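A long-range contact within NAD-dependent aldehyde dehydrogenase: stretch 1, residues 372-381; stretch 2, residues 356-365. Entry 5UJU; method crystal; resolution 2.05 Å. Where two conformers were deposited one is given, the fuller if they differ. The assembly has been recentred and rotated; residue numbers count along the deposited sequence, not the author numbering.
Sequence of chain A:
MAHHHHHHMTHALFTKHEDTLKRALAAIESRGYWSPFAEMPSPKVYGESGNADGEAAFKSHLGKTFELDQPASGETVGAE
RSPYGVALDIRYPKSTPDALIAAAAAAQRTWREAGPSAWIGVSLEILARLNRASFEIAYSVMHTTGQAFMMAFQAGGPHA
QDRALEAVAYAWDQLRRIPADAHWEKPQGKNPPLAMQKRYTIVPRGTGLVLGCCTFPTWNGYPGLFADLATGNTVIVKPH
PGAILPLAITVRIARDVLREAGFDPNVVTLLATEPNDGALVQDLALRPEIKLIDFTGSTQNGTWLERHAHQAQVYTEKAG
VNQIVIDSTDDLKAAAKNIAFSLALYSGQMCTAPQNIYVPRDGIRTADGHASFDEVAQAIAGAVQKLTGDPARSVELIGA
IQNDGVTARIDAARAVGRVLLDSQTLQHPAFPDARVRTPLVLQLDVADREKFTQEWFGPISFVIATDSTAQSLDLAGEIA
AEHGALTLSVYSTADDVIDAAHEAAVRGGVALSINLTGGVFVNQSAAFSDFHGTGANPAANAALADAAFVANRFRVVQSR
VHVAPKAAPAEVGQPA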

# COMPACT_ATOMS: atom_id res chain seq x y z
N SER A 372 33.94 -33.51 6.58
CA SER A 372 34.75 -32.31 6.71
C SER A 372 34.23 -31.20 5.81
O SER A 372 33.43 -31.41 4.89
CB SER A 372 36.21 -32.61 6.35
OG SER A 372 36.35 -32.72 4.94
N PHE A 373 34.73 -29.98 6.07
CA PHE A 373 34.42 -28.87 5.18
C PHE A 373 34.83 -29.21 3.75
O PHE A 373 34.03 -29.05 2.81
CB PHE A 373 35.11 -27.58 5.65
CG PHE A 373 34.91 -26.41 4.71
CD1 PHE A 373 35.77 -26.21 3.63
CD2 PHE A 373 33.86 -25.52 4.89
CE1 PHE A 373 35.58 -25.15 2.75
CE2 PHE A 373 33.67 -24.44 4.02
CZ PHE A 373 34.53 -24.26 2.95
N ASP A 374 36.06 -29.70 3.55
CA ASP A 374 36.50 -29.95 2.18
C ASP A 374 35.66 -31.04 1.53
O ASP A 374 35.39 -30.97 0.33
CB ASP A 374 37.98 -30.32 2.12
CG ASP A 374 38.86 -29.24 2.71
OD1 ASP A 374 38.64 -28.04 2.42
OD2 ASP A 374 39.82 -29.60 3.42
N GLU A 375 35.20 -32.03 2.31
CA GLU A 375 34.34 -33.05 1.73
C GLU A 375 32.99 -32.46 1.29
O GLU A 375 32.47 -32.82 0.24
CB GLU A 375 34.15 -34.22 2.71
CG GLU A 375 35.45 -35.01 2.91
CD GLU A 375 35.36 -36.14 3.92
OE1 GLU A 375 34.58 -36.06 4.89
OE2 GLU A 375 36.07 -37.14 3.71
N VAL A 376 32.42 -31.55 2.08
CA VAL A 376 31.16 -30.93 1.66
C VAL A 376 31.38 -30.09 0.40
O VAL A 376 30.61 -30.18 -0.57
CB VAL A 376 30.56 -30.08 2.80
CG1 VAL A 376 29.35 -29.28 2.29
CG2 VAL A 376 30.16 -30.97 3.96
N ALA A 377 32.43 -29.27 0.39
CA ALA A 377 32.71 -28.42 -0.76
C ALA A 377 32.96 -29.25 -2.01
O ALA A 377 32.46 -28.94 -3.09
CB ALA A 377 33.91 -27.52 -0.47
N GLN A 378 33.76 -30.32 -1.88
CA GLN A 378 34.03 -31.17 -3.03
C GLN A 378 32.77 -31.88 -3.49
O GLN A 378 32.59 -32.12 -4.69
CB GLN A 378 35.12 -32.20 -2.69
CG GLN A 378 36.50 -31.61 -2.69
CD GLN A 378 36.83 -30.94 -4.01
OE1 GLN A 378 36.51 -31.47 -5.09
NE2 GLN A 378 37.46 -29.78 -3.95
N ALA A 379 31.89 -32.25 -2.56
CA ALA A 379 30.64 -32.87 -2.95
C ALA A 379 29.81 -31.93 -3.83
O ALA A 379 29.23 -32.34 -4.84
CB ALA A 379 29.85 -33.31 -1.71
N ILE A 380 29.77 -30.65 -3.46
CA ILE A 380 29.04 -29.67 -4.26
C ILE A 380 29.74 -29.44 -5.59
O ILE A 380 29.12 -29.51 -6.65
CB ILE A 380 28.87 -28.36 -3.46
CG1 ILE A 380 28.02 -28.63 -2.21
CG2 ILE A 380 28.29 -27.26 -4.37
CD1 ILE A 380 28.02 -27.51 -1.21
N ALA A 381 31.06 -29.17 -5.55
CA ALA A 381 31.78 -28.87 -6.78
C ALA A 381 31.70 -30.04 -7.76
O ALA A 381 31.47 -29.84 -8.96
CB ALA A 381 33.25 -28.54 -6.48
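Stretch 2, residues 356-365: NIYVPRDGIR

How does stretch 2 run relative to stretch 1? It begins as a strand, 356-360, passes through a type I beta turn from P360 to G363, closed by a backbone hydrogen bond from G363 N to P360 O (2.9 Å), and returns to strand at I364. Stretch 1 is a helix from F373 onward, and the strand 356-360 runs roughly antiparallel to it: their N-to-C directions differ by 151°, and the axes come within 8.9 Å, close enough for side chains to meet but not for backbones.

What happens where the helix starts? S372 occupies the N-cap position, and its CB points away from stretch 2. Its OG accepts a capping bond from E375 N (3.0 Å), while S372 N donates to E375 OE1 (3.1 Å), so the side chains of both residues help to tie off the first turn. The backbone of S372 is what meets the beta turn: S372 CA and G363 CA lie 4.0 Å apart, and S372 C is 3.8 Å from G363 CA. A CB on G363 would fall only 3.0 Å from S372 CA. The backbone angles of G363, 93/-168, call for glycine in any case, because a CB would also be jammed against the carbonyl O of D362.

How does F373 fit against the turn? Its CB points toward stretch 2, and it has the largest area covered there of any residue in stretch 1. F373 CB lies 3.6 Å from R361 O, and F373 CD2 is 3.7 Å from V359 CB. P360 O sits at the edge of the ring, near its plane, 3.7 Å from F373 CD2. No direct hydrogen bond links the stretches, but one water bridges them: it accepts from F373 N at 2.6 Å and donates to R361 O at 2.9 Å, serving an amide in the first turn of the helix.

Which residues carry the contact farther along the helix? V376 and I380 do, both with CB toward stretch 2. V376 reaches both strands: V376 CG1 is 4.0 Å from V359 CG2, and V376 CG2 is 3.7 Å from I364 CD1. One turn later, I380 CD1 packs 4.1 Å from I357 CG2. The pairing of V376 with V359 and then I380 with I357 follows from the opposed directions: helical residues four apart match strand residues two apart, in reverse order.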

# COMPACT_ATOMS: atom_id res chain seq x y z
N ASN A 356 25.64 -17.77 -1.75
CA ASN A 356 26.51 -18.02 -0.60
C ASN A 356 26.11 -19.32 0.08
O ASN A 356 24.94 -19.51 0.41
CB ASN A 356 26.45 -16.85 0.38
CG ASN A 356 26.98 -15.54 -0.22
OD1 ASN A 356 27.44 -15.50 -1.36
ND2 ASN A 356 26.91 -14.48 0.55
N ILE A 357 27.09 -20.19 0.31
CA ILE A 357 26.85 -21.50 0.92
C ILE A 357 27.74 -21.59 2.16
O ILE A 357 28.97 -21.73 2.05
CB ILE A 357 27.14 -22.64 -0.07
CG1 ILE A 357 26.28 -22.45 -1.33
CG2 ILE A 357 26.86 -24.00 0.56
CD1 ILE A 357 26.61 -23.41 -2.46
N TYR A 358 27.14 -21.47 3.35
CA TYR A 358 27.89 -21.44 4.60
C TYR A 358 28.03 -22.84 5.17
O TYR A 358 27.03 -23.56 5.32
CB TYR A 358 27.21 -20.53 5.62
CG TYR A 358 27.01 -19.11 5.14
CD1 TYR A 358 28.08 -18.22 5.03
CD2 TYR A 358 25.74 -18.66 4.79
CE1 TYR A 358 27.88 -16.92 4.58
CE2 TYR A 358 25.54 -17.36 4.36
CZ TYR A 358 26.60 -16.50 4.24
OH TYR A 358 26.37 -15.22 3.79
N VAL A 359 29.26 -23.23 5.48
CA VAL A 359 29.58 -24.55 6.03
C VAL A 359 30.54 -24.37 7.21
O VAL A 359 31.49 -23.58 7.10
CB VAL A 359 30.19 -25.47 4.95
CG1 VAL A 359 30.42 -26.89 5.47
CG2 VAL A 359 29.33 -25.48 3.65
N PRO A 360 30.33 -25.02 8.35
CA PRO A 360 31.28 -24.87 9.46
C PRO A 360 32.66 -25.35 9.03
O PRO A 360 32.79 -26.38 8.36
CB PRO A 360 30.69 -25.75 10.56
CG PRO A 360 29.20 -25.87 10.18
CD PRO A 360 29.21 -25.93 8.70
N ARG A 361 33.68 -24.57 9.39
CA ARG A 361 35.04 -24.95 9.04
C ARG A 361 35.41 -26.32 9.59
O ARG A 361 36.31 -26.97 9.04
CB ARG A 361 36.04 -23.91 9.55
CG ARG A 361 36.20 -23.89 11.06
CD ARG A 361 37.10 -22.74 11.51
NE ARG A 361 36.52 -21.44 11.15
CZ ARG A 361 36.89 -20.72 10.10
NH1 ARG A 361 37.86 -21.16 9.31
NH2 ARG A 361 36.30 -19.56 9.84
N ASP A 362 34.74 -26.77 10.64
CA ASP A 362 35.02 -28.08 11.22
C ASP A 362 34.14 -29.18 10.64
O ASP A 362 34.18 -30.31 11.13
CB ASP A 362 34.86 -28.03 12.75
CG ASP A 362 35.90 -27.15 13.43
OD1 ASP A 362 37.04 -27.06 12.93
OD2 ASP A 362 35.58 -26.56 14.48
N GLY A 363 33.34 -28.89 9.62
CA GLY A 363 32.55 -29.93 9.01
C GLY A 363 31.16 -30.05 9.61
O GLY A 363 30.68 -29.18 10.34
N ILE A 364 30.49 -31.15 9.24
CA ILE A 364 29.09 -31.33 9.58
C ILE A 364 28.84 -32.78 9.97
O ILE A 364 29.55 -33.69 9.55
CB ILE A 364 28.13 -30.97 8.41
CG1 ILE A 364 28.31 -31.93 7.23
CG2 ILE A 364 28.29 -29.51 7.97
CD1 ILE A 364 27.26 -31.74 6.12
N ARG A 365 27.78 -32.99 10.74
CA ARG A 365 27.29 -34.34 10.99
C ARG A 365 26.46 -34.81 9.81
O ARG A 365 25.71 -34.03 9.20
CB ARG A 365 26.46 -34.38 12.28
O HOH W 1 36.44 -29.67 8.03